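Local structure of PT26-6P (Thermococcus sp., 2WB7) at residues Val51-Tyr56 and Val69-Glu74; Glu164-Val169 and Thr209-Thr214; Gly233-Leu238 and Leu254-Tyr259; Glu378-Val383 and Ala506-Glu511. The protein is of unknown function but is encoded by a euryarchaeal mobile element and combines three domains with novel folds, two immunoglobulin-like and one helical. All blocks are in the same frame, centred on the assembly; numbering follows the deposited sequence.

In the fold
From the N terminus, contact 1 closes first, pairing the strands of a hairpin with 12 residues between its segments. Contact 2 closes a 39-residue excursion from strand 163-178 to strand 198-213, in which C188 is joined to C199 by a disulfide. The two come from different sheets whose apolar faces meet, I53 packing on V169 and I55 on V167. Contact 3 pins a loop to strand 253-261 across 15 residues. Contact 4 spans 122 residues, 99 of them helical, joining the second immunoglobulin-like domain to the helical domain. All four loops run in series; none nests or crosses. Contacts 3 and 4 touch, with centres about 8 Å apart, whereas contact 1 lies about 43 Å from contact 3, centre to centre.

Contact 1: Val51-Tyr56 and Val69-Glu74; sequences VLIHIY and VQIRLE
Six backbone hydrogen bonds zip strand 52-56 to strand 69-74, whose axes run antiparallel at 163° and approach to 4.6 Å. The hydrogen-bonded pairs are L52 with E74, H54 with R72 and Y56 with Q70; L52 N to E74 O (3.0 Å) lies on a carbonyl lone pair. On the face of these pairs, Y56 turns its ring edge to R72, Y56 CE2 meeting R72 CB at 3.9 Å, with the ring and guanidinium planes almost perpendicular. The E74 carboxylate lies across L52 CB, the two side chains crossing obliquely, and sits at the edge of the H54 ring, the planes 13° apart, but at an angle too poor for a hydrogen bond. On the other face, branched methyls lie side by side: I55 CG2 reaches V69 CG1 at 3.8 Å, and I53 CG2 meets L73 CD2 at 4.0 Å and I71 CG2 at 4.2 Å.

Farther out, D123 on strand 120-129 takes R72 in a salt bridge, and strands 85-96, 163-178 and 198-213 pack against the apolar face. The hairpin is therefore amphipathic, one face supplying hydrophobic core and the other carrying mostly polar side chains together with L52 and Y56.

Contact 2: Glu164-Val169 and Thr209-Thr214; sequences EIRVIV and TLKAET
T209 opens the segment by laying CG2 beside I168 CG2 at 4.1 Å. L210 pairs with V169 by two backbone hydrogen bonds, its N reaching V169 O at 2.7 Å. The K211 chain bends at chi4 (66°), which brings its ammonium over one face of the R166 guanidinium; the like charges share a counterion, since K211 NZ is in a salt bridge with E213 OE2 at 3.5 Å. A212 repeats the two-bond pairing with V167, but V167 N approaches A212 O from above the carbonyl plane. At E213, R166 grips side-on, NE and NH2 both converging on OE2 at 3.0 and 2.9 Å. That oxygen lies within 5° of the guanidinium plane, although both nitrogens meet it from above the carboxylate plane. An alanine in place of R166 would remove both bonds to E213 OE2 and would probably weaken the cross-strand charge pairing. T214 OG1 accepts from I165 N at 3.0 Å and donates to E164 OE1, whose position is less sure.

V167, V169, L210 and A212 share the face that meets strand 52-62, T214 also touching I55: an antiparallel pair in one of two sheets packed face to face, consistent with the immunoglobulin-like family assignment.

Contact 3: Gly233-Leu238 and Leu254-Tyr259; sequences GMLGSL and LYQNKY
Y255, Q256 and selenomethionine M234 carry this contact, in which an irregular loop lies against the start of strand 253-261. A single backbone bridge sets M234 opposite Y255: M234 N donates to L254 O at 2.9 Å and Q256 N returns a bond to M234 O at 3.0 Å, each on a carbonyl lone pair. M234 then runs alongside the Y255 side chain, its CB over one face of the ring. A bend at chi3 (62°) turns CE toward the phenol end, and SE lies 5.5 Å from the ring centroid, 34° off the normal, an oblique Met-aromatic contact. The phenol donates to G236 O, which sits at the ring edge, although the hydroxyl's position is less sure. An alanine in place of Y255 would remove both ring and hydroxyl, and would probably loosen the loop at M234 and G236. Q256 folds back at chi2 (-64°); its NE2 has I230 O as main partner and also bonds G233 O at 3.2 Å, meeting it side-on from above that carbonyl's plane.

Beyond the pair, strand 266-272 flanks strand 253-261 on one side, the backbones of Y255 and T270 hydrogen-bonded, and strand 370-379 flanks it on the other. The backbones of G236 and Q256 both bond M380, while L254 rests on helix 21-34.

Contact 4: Glu378-Val383 and Ala506-Glu511; sequences EPMISV and AKIDAE
An inverse gamma turn centred on selenomethionine M380 ends strand 370-379 and, with the residues that follow, meets helix 503-523 at a junction between the second immunoglobulin-like domain and the helical domain. Within the turn, I381 N bonds P379 O weakly at 2.7 Å. Within 506-511, I508 makes the apolar contacts, its CB pointing toward the loop. Its CD1 meets M380 CE at 3.9 Å, the two side chains crossing obliquely; bends at chi2 (-68°) and chi3 (-84°) curl M380 to that spot. The same CD1 lies 3.7 Å from I381 O, and I508 CG2 touches S382 CB at 4.2 Å, so the two branches of the isoleucine span three successive loop residues. The one hydrogen bond between 378-383 and 506-511 comes from S382: with OG anti to the backbone N (chi1 170°), it donates to D509 OD1 at 2.6 Å, on the syn lone pair. Both residues are buried, so the bond gives each a polar partner away from solvent.

D509 OD2 makes a salt bridge to K497 of helix 471-499, whose ammonium also bonds V383 O, linking carboxylate, loop and neighbouring helix. I381 leans on Y255 of strand 253-261, and A506 packs on helices 442-465 and 471-499.

Contact 1: Val51-Tyr56 and Val69-Glu74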
loop_
_atom_site.group_PDB
_atom_site.type_symbol
_atom_site.label_atom_id
_atom_site.label_comp_id
_atom_site.label_asym_id
_atom_site.label_seq_id
_atom_site.Cartn_x
_atom_site.Cartn_y
_atom_site.Cartn_z
ATOM N N VAL A 51 -16.312 36.299 13.477
ATOM C CA VAL A 51 -15.777 35.458 12.417
ATOM C C VAL A 51 -16.378 34.057 12.544
ATOM O O VAL A 51 -16.451 33.492 13.637
ATOM C CB VAL A 51 -14.243 35.360 12.496
ATOM C CG1 VAL A 51 -13.702 34.639 11.287
ATOM C CG2 VAL A 51 -13.627 36.730 12.614
ATOM N N LEU A 52 -16.841 33.515 11.426
ATOM C CA LEU A 52 -17.276 32.131 11.376
ATOM C C LEU A 52 -16.080 31.308 10.920
ATOM O O LEU A 52 -15.380 31.697 9.982
ATOM C CB LEU A 52 -18.450 31.955 10.412
ATOM C CG LEU A 52 -19.857 32.152 10.985
ATOM C CD1 LEU A 52 -20.172 31.117 12.091
ATOM C CD2 LEU A 52 -20.010 33.574 11.496
ATOM N N ILE A 53 -15.825 30.188 11.593
ATOM C CA ILE A 53 -14.666 29.358 11.273
ATOM C C ILE A 53 -15.102 27.985 10.791
ATOM O O ILE A 53 -15.875 27.309 11.467
ATOM C CB ILE A 53 -13.742 29.186 12.495
ATOM C CG1 ILE A 53 -13.511 30.539 13.182
ATOM C CG2 ILE A 53 -12.433 28.523 12.082
ATOM C CD1 ILE A 53 -12.437 30.532 14.269
ATOM N N HIS A 54 -14.609 27.590 9.617
ATOM C CA HIS A 54 -14.812 26.244 9.085
ATOM C C HIS A 54 -13.489 25.564 8.747
ATOM O O HIS A 54 -12.577 26.182 8.177
ATOM C CB HIS A 54 -15.711 26.284 7.856
ATOM C CG HIS A 54 -17.089 26.789 8.145
ATOM N ND1 HIS A 54 -18.131 25.951 8.483
ATOM C CD2 HIS A 54 -17.593 28.048 8.169
ATOM C CE1 HIS A 54 -19.219 26.672 8.697
ATOM N NE2 HIS A 54 -18.919 27.946 8.512
ATOM N N ILE A 55 -13.397 24.288 9.120
ATOM C CA ILE A 55 -12.225 23.455 8.844
ATOM C C ILE A 55 -12.574 22.320 7.886
ATOM O O ILE A 55 -13.576 21.611 8.074
ATOM C CB ILE A 55 -11.648 22.844 10.137
ATOM C CG1 ILE A 55 -11.377 23.940 11.165
ATOM C CG2 ILE A 55 -10.380 22.062 9.844
ATOM C CD1 ILE A 55 -11.019 23.406 12.521
ATOM N N TYR A 56 -11.740 22.149 6.864
ATOM C CA TYR A 56 -11.943 21.091 5.879
ATOM C C TYR A 56 -10.694 20.240 5.646
ATOM O O TYR A 56 -9.570 20.756 5.600
ATOM C CB TYR A 56 -12.358 21.692 4.542
ATOM C CG TYR A 56 -13.536 22.612 4.614
ATOM C CD1 TYR A 56 -14.826 22.130 4.447
ATOM C CD2 TYR A 56 -13.360 23.972 4.829
ATOM C CE1 TYR A 56 -15.907 22.967 4.511
ATOM C CE2 TYR A 56 -14.434 24.823 4.882
ATOM C CZ TYR A 56 -15.710 24.315 4.723
ATOM O OH TYR A 56 -16.795 25.165 4.782
ATOM N N VAL A 69 -5.197 20.709 4.922
ATOM C CA VAL A 69 -6.305 21.195 5.713
ATOM C C VAL A 69 -6.643 22.581 5.230
ATOM O O VAL A 69 -5.761 23.434 5.116
ATOM C CB VAL A 69 -5.963 21.277 7.210
ATOM C CG1 VAL A 69 -7.075 22.008 7.967
ATOM C CG2 VAL A 69 -5.746 19.897 7.779
ATOM N N GLN A 70 -7.918 22.797 4.934
ATOM C CA GLN A 70 -8.405 24.123 4.591
ATOM C C GLN A 70 -9.192 24.733 5.743
ATOM O O GLN A 70 -10.037 24.082 6.366
ATOM C CB GLN A 70 -9.259 24.075 3.330
ATOM C CG GLN A 70 -8.486 24.417 2.083
ATOM C CD GLN A 70 -9.295 24.214 0.824
ATOM O OE1 GLN A 70 -9.561 23.085 0.432
ATOM N NE2 GLN A 70 -9.678 25.308 0.177
ATOM N N ILE A 71 -8.880 25.989 6.033
ATOM C CA ILE A 71 -9.614 26.775 7.020
ATOM C C ILE A 71 -10.305 27.957 6.339
ATOM O O ILE A 71 -9.661 28.782 5.701
ATOM C CB ILE A 71 -8.672 27.325 8.089
ATOM C CG1 ILE A 71 -7.830 26.194 8.682
ATOM C CG2 ILE A 71 -9.467 28.049 9.161
ATOM C CD1 ILE A 71 -6.503 26.677 9.292
ATOM N N ARG A 72 -11.619 28.036 6.479
ATOM C CA ARG A 72 -12.354 29.120 5.867
ATOM C C ARG A 72 -12.939 30.093 6.900
ATOM O O ARG A 72 -13.752 29.707 7.746
ATOM C CB ARG A 72 -13.450 28.557 4.980
ATOM C CG ARG A 72 -14.331 29.595 4.365
ATOM C CD ARG A 72 -15.564 28.926 3.831
ATOM N NE ARG A 72 -16.039 29.574 2.619
ATOM C CZ ARG A 72 -15.529 29.353 1.411
ATOM N NH1 ARG A 72 -14.519 28.493 1.264
ATOM N NH2 ARG A 72 -16.033 29.993 0.354
ATOM N N LEU A 73 -12.528 31.356 6.813
ATOM C CA LEU A 73 -12.990 32.398 7.721
ATOM C C LEU A 73 -14.003 33.328 7.042
ATOM O O LEU A 73 -13.673 33.980 6.057
ATOM C CB LEU A 73 -11.797 33.229 8.183
ATOM C CG LEU A 73 -10.571 32.480 8.709
ATOM C CD1 LEU A 73 -9.542 33.464 9.234
ATOM C CD2 LEU A 73 -10.990 31.525 9.793
ATOM N N GLU A 74 -15.227 33.393 7.561
ATOM C CA GLU A 74 -16.209 34.364 7.068
ATOM C C GLU A 74 -16.287 35.601 7.948
ATOM O O GLU A 74 -16.586 35.509 9.133
ATOM C CB GLU A 74 -17.607 33.755 6.999
ATOM C CG GLU A 74 -17.641 32.336 6.485
ATOM C CD GLU A 74 -18.846 31.557 7.031
ATOM O OE1 GLU A 74 -18.806 30.296 7.001
ATOM O OE2 GLU A 74 -19.814 32.207 7.517
#

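Contact 2: Glu164-Val169 and Thr209-Thr214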
loop_
_atom_site.group_PDB
_atom_site.type_symbol
_atom_site.label_atom_id
_atom_site.label_comp_id
_atom_site.label_asym_id
_atom_site.label_seq_id
_atom_site.Cartn_x
_atom_site.Cartn_y
_atom_site.Cartn_z
ATOM N N GLU A 164 -7.396 15.492 16.982
ATOM C CA GLU A 164 -8.308 16.515 16.494
ATOM C C GLU A 164 -7.524 17.737 16.051
ATOM O O GLU A 164 -6.404 17.962 16.502
ATOM C CB GLU A 164 -9.314 16.922 17.579
ATOM C CG GLU A 164 -10.228 15.803 18.070
ATOM C CD GLU A 164 -11.334 15.476 17.092
ATOM O OE1 GLU A 164 -11.561 16.290 16.176
ATOM O OE2 GLU A 164 -11.979 14.413 17.234
ATOM N N ILE A 165 -8.116 18.521 15.161
ATOM C CA ILE A 165 -7.539 19.796 14.774
ATOM C C ILE A 165 -8.254 20.958 15.467
ATOM O O ILE A 165 -9.478 20.980 15.586
ATOM C CB ILE A 165 -7.600 20.009 13.254
ATOM C CG1 ILE A 165 -6.927 18.846 12.532
ATOM C CG2 ILE A 165 -6.925 21.320 12.868
ATOM C CD1 ILE A 165 -7.009 18.956 11.028
ATOM N N ARG A 166 -7.489 21.927 15.936
ATOM C CA ARG A 166 -8.121 23.129 16.436
ATOM C C ARG A 166 -7.475 24.414 15.907
ATOM O O ARG A 166 -6.268 24.466 15.610
ATOM C CB ARG A 166 -8.250 23.107 17.968
ATOM C CG ARG A 166 -7.007 23.491 18.760
ATOM C CD ARG A 166 -7.407 23.869 20.205
ATOM N NE ARG A 166 -8.216 22.848 20.892
ATOM C CZ ARG A 166 -7.916 22.321 22.084
ATOM N NH1 ARG A 166 -6.823 22.708 22.732
ATOM N NH2 ARG A 166 -8.706 21.407 22.635
ATOM N N VAL A 167 -8.315 25.436 15.761
ATOM C CA VAL A 167 -7.921 26.708 15.177
ATOM C C VAL A 167 -8.202 27.858 16.139
ATOM O O VAL A 167 -9.212 27.866 16.851
ATOM C CB VAL A 167 -8.683 26.968 13.869
ATOM C CG1 VAL A 167 -8.126 28.201 13.159
ATOM C CG2 VAL A 167 -8.615 25.741 12.964
ATOM N N ILE A 168 -7.308 28.836 16.160
ATOM C CA ILE A 168 -7.490 29.989 17.023
ATOM C C ILE A 168 -7.303 31.267 16.231
ATOM O O ILE A 168 -6.248 31.497 15.641
ATOM C CB ILE A 168 -6.539 29.947 18.222
ATOM C CG1 ILE A 168 -6.853 28.709 19.066
ATOM C CG2 ILE A 168 -6.662 31.224 19.049
ATOM C CD1 ILE A 168 -6.088 28.627 20.390
ATOM N N VAL A 169 -8.354 32.082 16.201
ATOM C CA VAL A 169 -8.312 33.350 15.495
ATOM C C VAL A 169 -8.316 34.500 16.495
ATOM O O VAL A 169 -9.120 34.528 17.438
ATOM C CB VAL A 169 -9.491 33.513 14.503
ATOM C CG1 VAL A 169 -9.245 34.704 13.559
ATOM C CG2 VAL A 169 -9.718 32.219 13.728
ATOM N N THR A 209 -11.020 36.558 20.641
ATOM C CA THR A 209 -10.254 35.353 20.454
ATOM C C THR A 209 -11.271 34.269 20.144
ATOM O O THR A 209 -12.053 33.859 21.005
ATOM C CB THR A 209 -9.453 34.980 21.700
ATOM O OG1 THR A 209 -8.349 35.879 21.837
ATOM C CG2 THR A 209 -8.933 33.555 21.577
ATOM N N LEU A 210 -11.305 33.848 18.887
ATOM C CA LEU A 210 -12.243 32.821 18.490
ATOM C C LEU A 210 -11.487 31.519 18.320
ATOM O O LEU A 210 -10.302 31.505 17.955
ATOM C CB LEU A 210 -13.001 33.239 17.224
ATOM C CG LEU A 210 -13.826 34.525 17.417
ATOM C CD1 LEU A 210 -14.600 34.915 16.157
ATOM C CD2 LEU A 210 -14.776 34.410 18.610
ATOM N N LYS A 211 -12.164 30.425 18.620
ATOM C CA LYS A 211 -11.530 29.129 18.604
ATOM C C LYS A 211 -12.518 28.083 18.117
ATOM O O LYS A 211 -13.667 28.036 18.562
ATOM C CB LYS A 211 -11.000 28.785 19.997
ATOM C CG LYS A 211 -11.153 27.320 20.386
ATOM C CD LYS A 211 -11.034 27.155 21.905
ATOM C CE LYS A 211 -11.370 25.734 22.352
ATOM N NZ LYS A 211 -10.369 24.750 21.842
ATOM N N ALA A 212 -12.060 27.267 17.174
ATOM C CA ALA A 212 -12.854 26.185 16.621
ATOM C C ALA A 212 -12.070 24.887 16.744
ATOM O O ALA A 212 -10.848 24.890 16.875
ATOM C CB ALA A 212 -13.221 26.472 15.162
ATOM N N GLU A 213 -12.788 23.777 16.715
ATOM C CA GLU A 213 -12.180 22.468 16.844
ATOM C C GLU A 213 -12.999 21.440 16.069
ATOM O O GLU A 213 -14.195 21.623 15.860
ATOM C CB GLU A 213 -12.112 22.087 18.312
ATOM C CG GLU A 213 -11.535 20.729 18.597
ATOM C CD GLU A 213 -11.405 20.511 20.075
ATOM O OE1 GLU A 213 -11.887 19.463 20.567
ATOM O OE2 GLU A 213 -10.842 21.416 20.740
ATOM N N THR A 214 -12.357 20.362 15.640
ATOM C CA THR A 214 -13.059 19.338 14.881
ATOM C C THR A 214 -13.622 18.278 15.812
ATOM O O THR A 214 -13.341 18.283 17.010
ATOM C CB THR A 214 -12.148 18.692 13.818
ATOM O OG1 THR A 214 -10.979 18.154 14.448
ATOM C CG2 THR A 214 -11.717 19.733 12.794
#

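Contact 3: Gly233-Leu238 and Leu254-Tyr259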
loop_
_atom_site.group_PDB
_atom_site.type_symbol
_atom_site.label_atom_id
_atom_site.label_comp_id
_atom_site.label_asym_id
_atom_site.label_seq_id
_atom_site.Cartn_x
_atom_site.Cartn_y
_atom_site.Cartn_z
ATOM N N GLY A 233 -2.637 -7.589 -10.427
ATOM C CA GLY A 233 -1.387 -7.736 -9.680
ATOM C C GLY A 233 -1.275 -9.150 -9.138
ATOM O O GLY A 233 -2.284 -9.764 -8.818
HETATM N N MSE A 234 -0.058 -9.671 -9.021
HETATM C CA MSE A 234 0.109 -11.076 -8.669
HETATM C C MSE A 234 0.444 -11.350 -7.201
HETATM O O MSE A 234 0.879 -10.466 -6.476
HETATM C CB MSE A 234 1.151 -11.757 -9.567
HETATM C CG MSE A 234 0.783 -13.202 -9.864
HETATM SE SE MSE A 234 2.216 -14.277 -10.535
HETATM C CE MSE A 234 3.394 -14.161 -9.002
ATOM N N LEU A 235 0.220 -12.596 -6.791
ATOM C CA LEU A 235 0.618 -13.108 -5.485
ATOM C C LEU A 235 1.567 -14.284 -5.665
ATOM O O LEU A 235 1.407 -15.072 -6.600
ATOM C CB LEU A 235 -0.599 -13.625 -4.734
ATOM C CG LEU A 235 -1.626 -12.542 -4.448
ATOM C CD1 LEU A 235 -2.993 -13.142 -4.085
ATOM C CD2 LEU A 235 -1.078 -11.661 -3.328
ATOM N N GLY A 236 2.529 -14.417 -4.757
ATOM C CA GLY A 236 3.362 -15.600 -4.707
ATOM C C GLY A 236 4.273 -15.797 -5.907
ATOM O O GLY A 236 4.861 -14.858 -6.424
ATOM N N SER A 237 4.403 -17.040 -6.344
ATOM C CA SER A 237 5.384 -17.377 -7.349
ATOM C C SER A 237 4.799 -18.406 -8.276
ATOM O O SER A 237 4.018 -19.252 -7.848
ATOM C CB SER A 237 6.610 -17.975 -6.674
ATOM O OG SER A 237 7.539 -18.462 -7.612
ATOM N N LEU A 238 5.154 -18.339 -9.550
ATOM C CA LEU A 238 4.824 -19.432 -10.437
ATOM C C LEU A 238 5.470 -20.712 -9.887
ATOM O O LEU A 238 6.457 -20.656 -9.160
ATOM C CB LEU A 238 5.334 -19.125 -11.846
ATOM C CG LEU A 238 4.468 -18.179 -12.677
ATOM C CD1 LEU A 238 5.221 -17.746 -13.920
ATOM C CD2 LEU A 238 3.102 -18.809 -13.029
ATOM N N LEU A 254 3.412 -7.352 -12.413
ATOM C CA LEU A 254 3.206 -6.448 -11.300
ATOM C C LEU A 254 2.815 -7.287 -10.107
ATOM O O LEU A 254 2.127 -8.296 -10.246
ATOM C CB LEU A 254 2.087 -5.478 -11.612
ATOM C CG LEU A 254 2.385 -4.449 -12.709
ATOM C CD1 LEU A 254 1.274 -3.384 -12.684
ATOM C CD2 LEU A 254 3.780 -3.821 -12.532
ATOM N N TYR A 255 3.259 -6.899 -8.925
ATOM C CA TYR A 255 2.842 -7.644 -7.741
ATOM C C TYR A 255 1.857 -6.813 -6.933
ATOM O O TYR A 255 1.927 -5.584 -6.931
ATOM C CB TYR A 255 4.060 -8.056 -6.888
ATOM C CG TYR A 255 4.588 -9.441 -7.209
ATOM C CD1 TYR A 255 5.528 -9.644 -8.215
ATOM C CD2 TYR A 255 4.134 -10.549 -6.508
ATOM C CE1 TYR A 255 5.993 -10.910 -8.503
ATOM C CE2 TYR A 255 4.590 -11.808 -6.785
ATOM C CZ TYR A 255 5.513 -11.986 -7.773
ATOM O OH TYR A 255 5.954 -13.258 -8.033
ATOM N N GLN A 256 0.923 -7.468 -6.263
ATOM C CA GLN A 256 0.191 -6.763 -5.233
ATOM C C GLN A 256 1.239 -6.404 -4.168
ATOM O O GLN A 256 2.205 -7.157 -3.955
ATOM C CB GLN A 256 -0.922 -7.631 -4.635
ATOM C CG GLN A 256 -2.004 -8.094 -5.604
ATOM C CD GLN A 256 -2.812 -6.953 -6.178
ATOM O OE1 GLN A 256 -2.976 -5.900 -5.553
ATOM N NE2 GLN A 256 -3.332 -7.155 -7.382
ATOM N N ASN A 257 1.070 -5.252 -3.519
ATOM C CA ASN A 257 1.917 -4.872 -2.394
ATOM C C ASN A 257 1.057 -4.713 -1.152
ATOM O O ASN A 257 -0.081 -4.284 -1.241
ATOM C CB ASN A 257 2.609 -3.528 -2.649
ATOM C CG ASN A 257 3.811 -3.638 -3.551
ATOM O OD1 ASN A 257 3.725 -3.372 -4.742
ATOM N ND2 ASN A 257 4.942 -4.011 -2.991
ATOM N N LYS A 258 1.615 -5.030 0.008
ATOM C CA LYS A 258 1.006 -4.677 1.272
ATOM C C LYS A 258 1.618 -3.336 1.702
ATOM O O LYS A 258 2.833 -3.181 1.693
ATOM C CB LYS A 258 1.331 -5.755 2.294
ATOM C CG LYS A 258 0.307 -5.920 3.402
ATOM C CD LYS A 258 0.945 -6.521 4.651
ATOM C CE LYS A 258 2.155 -7.424 4.331
ATOM N NZ LYS A 258 2.868 -7.920 5.582
ATOM N N TYR A 259 0.787 -2.363 2.058
ATOM C CA TYR A 259 1.280 -1.016 2.362
ATOM C C TYR A 259 1.064 -0.625 3.811
ATOM O O TYR A 259 0.072 -1.022 4.406
ATOM C CB TYR A 259 0.558 0.025 1.514
ATOM C CG TYR A 259 0.776 -0.072 0.028
ATOM C CD1 TYR A 259 -0.182 -0.659 -0.789
ATOM C CD2 TYR A 259 1.922 0.450 -0.560
ATOM C CE1 TYR A 259 0.010 -0.744 -2.160
ATOM C CE2 TYR A 259 2.127 0.372 -1.916
ATOM C CZ TYR A 259 1.164 -0.217 -2.717
ATOM O OH TYR A 259 1.350 -0.304 -4.079
#

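Contact 4: Glu378-Val383 and Ala506-Glu511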
loop_
_atom_site.group_PDB
_atom_site.type_symbol
_atom_site.label_atom_id
_atom_site.label_comp_id
_atom_site.label_asym_id
_atom_site.label_seq_id
_atom_site.Cartn_x
_atom_site.Cartn_y
_atom_site.Cartn_z
ATOM N N GLU A 378 5.381 -4.032 0.821
ATOM C CA GLU A 378 5.949 -5.361 0.703
ATOM C C GLU A 378 5.290 -6.127 -0.448
ATOM O O GLU A 378 4.096 -6.421 -0.403
ATOM C CB GLU A 378 5.831 -6.117 2.026
ATOM C CG GLU A 378 6.104 -7.594 1.892
ATOM C CD GLU A 378 6.084 -8.345 3.217
ATOM O OE1 GLU A 378 5.878 -7.711 4.271
ATOM O OE2 GLU A 378 6.286 -9.580 3.197
ATOM N N PRO A 379 6.071 -6.424 -1.498
ATOM C CA PRO A 379 5.576 -7.194 -2.632
ATOM C C PRO A 379 5.127 -8.545 -2.137
ATOM O O PRO A 379 5.870 -9.208 -1.415
ATOM C CB PRO A 379 6.815 -7.357 -3.513
ATOM C CG PRO A 379 7.705 -6.233 -3.135
ATOM C CD PRO A 379 7.473 -6.014 -1.672
HETATM N N MSE A 380 3.912 -8.943 -2.494
HETATM C CA MSE A 380 3.331 -10.164 -1.955
HETATM C C MSE A 380 3.902 -11.382 -2.670
HETATM O O MSE A 380 3.185 -12.132 -3.332
HETATM C CB MSE A 380 1.818 -10.093 -2.075
HETATM C CG MSE A 380 1.210 -8.991 -1.220
HETATM SE SE MSE A 380 1.408 -9.436 0.635
HETATM C CE MSE A 380 -0.164 -10.541 0.636
ATOM N N ILE A 381 5.216 -11.551 -2.570
ATOM C CA ILE A 381 5.881 -12.632 -3.269
ATOM C C ILE A 381 5.887 -13.857 -2.377
ATOM O O ILE A 381 5.446 -13.812 -1.229
ATOM C CB ILE A 381 7.335 -12.270 -3.674
ATOM C CG1 ILE A 381 8.165 -11.826 -2.463
ATOM C CG2 ILE A 381 7.348 -11.188 -4.722
ATOM C CD1 ILE A 381 9.156 -12.891 -1.929
ATOM N N SER A 382 6.366 -14.962 -2.912
ATOM C CA SER A 382 6.633 -16.123 -2.089
ATOM C C SER A 382 7.853 -16.826 -2.661
ATOM O O SER A 382 7.978 -16.976 -3.883
ATOM C CB SER A 382 5.450 -17.070 -2.094
ATOM O OG SER A 382 5.823 -18.295 -1.488
ATOM N N VAL A 383 8.764 -17.233 -1.788
ATOM C CA VAL A 383 9.928 -17.957 -2.253
ATOM C C VAL A 383 9.712 -19.434 -2.019
ATOM O O VAL A 383 9.515 -19.855 -0.895
ATOM C CB VAL A 383 11.181 -17.500 -1.560
ATOM C CG1 VAL A 383 12.340 -18.321 -2.056
ATOM C CG2 VAL A 383 11.403 -15.995 -1.811
ATOM N N ALA A 506 2.969 -18.240 4.260
ATOM C CA ALA A 506 2.220 -19.487 4.203
ATOM C C ALA A 506 0.835 -19.269 3.612
ATOM O O ALA A 506 0.326 -20.104 2.866
ATOM C CB ALA A 506 2.108 -20.074 5.575
ATOM N N LYS A 507 0.209 -18.154 3.956
ATOM C CA LYS A 507 -1.151 -17.909 3.498
ATOM C C LYS A 507 -1.180 -17.576 2.017
ATOM O O LYS A 507 -2.149 -17.852 1.309
ATOM C CB LYS A 507 -1.804 -16.803 4.321
ATOM C CG LYS A 507 -2.061 -17.184 5.767
ATOM C CD LYS A 507 -2.630 -15.992 6.544
ATOM C CE LYS A 507 -3.657 -16.447 7.582
ATOM N NZ LYS A 507 -4.224 -15.283 8.326
ATOM N N ILE A 508 -0.103 -16.983 1.538
ATOM C CA ILE A 508 0.008 -16.750 0.108
ATOM C C ILE A 508 0.108 -18.089 -0.644
ATOM O O ILE A 508 -0.677 -18.376 -1.571
ATOM C CB ILE A 508 1.214 -15.868 -0.225
ATOM C CG1 ILE A 508 0.967 -14.428 0.259
ATOM C CG2 ILE A 508 1.469 -15.911 -1.702
ATOM C CD1 ILE A 508 2.212 -13.604 0.452
ATOM N N ASP A 509 1.061 -18.922 -0.231
ATOM C CA ASP A 509 1.187 -20.238 -0.829
ATOM C C ASP A 509 -0.168 -20.962 -0.822
ATOM O O ASP A 509 -0.595 -21.471 -1.855
ATOM C CB ASP A 509 2.278 -21.042 -0.123
ATOM C CG ASP A 509 3.667 -20.502 -0.405
ATOM O OD1 ASP A 509 3.851 -19.942 -1.507
ATOM O OD2 ASP A 509 4.569 -20.639 0.459
ATOM N N ALA A 510 -0.850 -20.971 0.323
ATOM C CA ALA A 510 -2.111 -21.701 0.448
ATOM C C ALA A 510 -3.158 -21.165 -0.497
ATOM O O ALA A 510 -3.940 -21.929 -1.052
ATOM C CB ALA A 510 -2.624 -21.680 1.874
ATOM N N GLU A 511 -3.160 -19.855 -0.703
ATOM C CA GLU A 511 -4.077 -19.232 -1.662
ATOM C C GLU A 511 -3.778 -19.629 -3.106
ATOM O O GLU A 511 -4.696 -19.872 -3.908
ATOM C CB GLU A 511 -4.020 -17.723 -1.534
ATOM C CG GLU A 511 -4.519 -16.982 -2.768
ATOM C CD GLU A 511 -6.017 -17.148 -2.982
ATOM O OE1 GLU A 511 -6.741 -17.365 -1.977
ATOM O OE2 GLU A 511 -6.462 -17.072 -4.154
#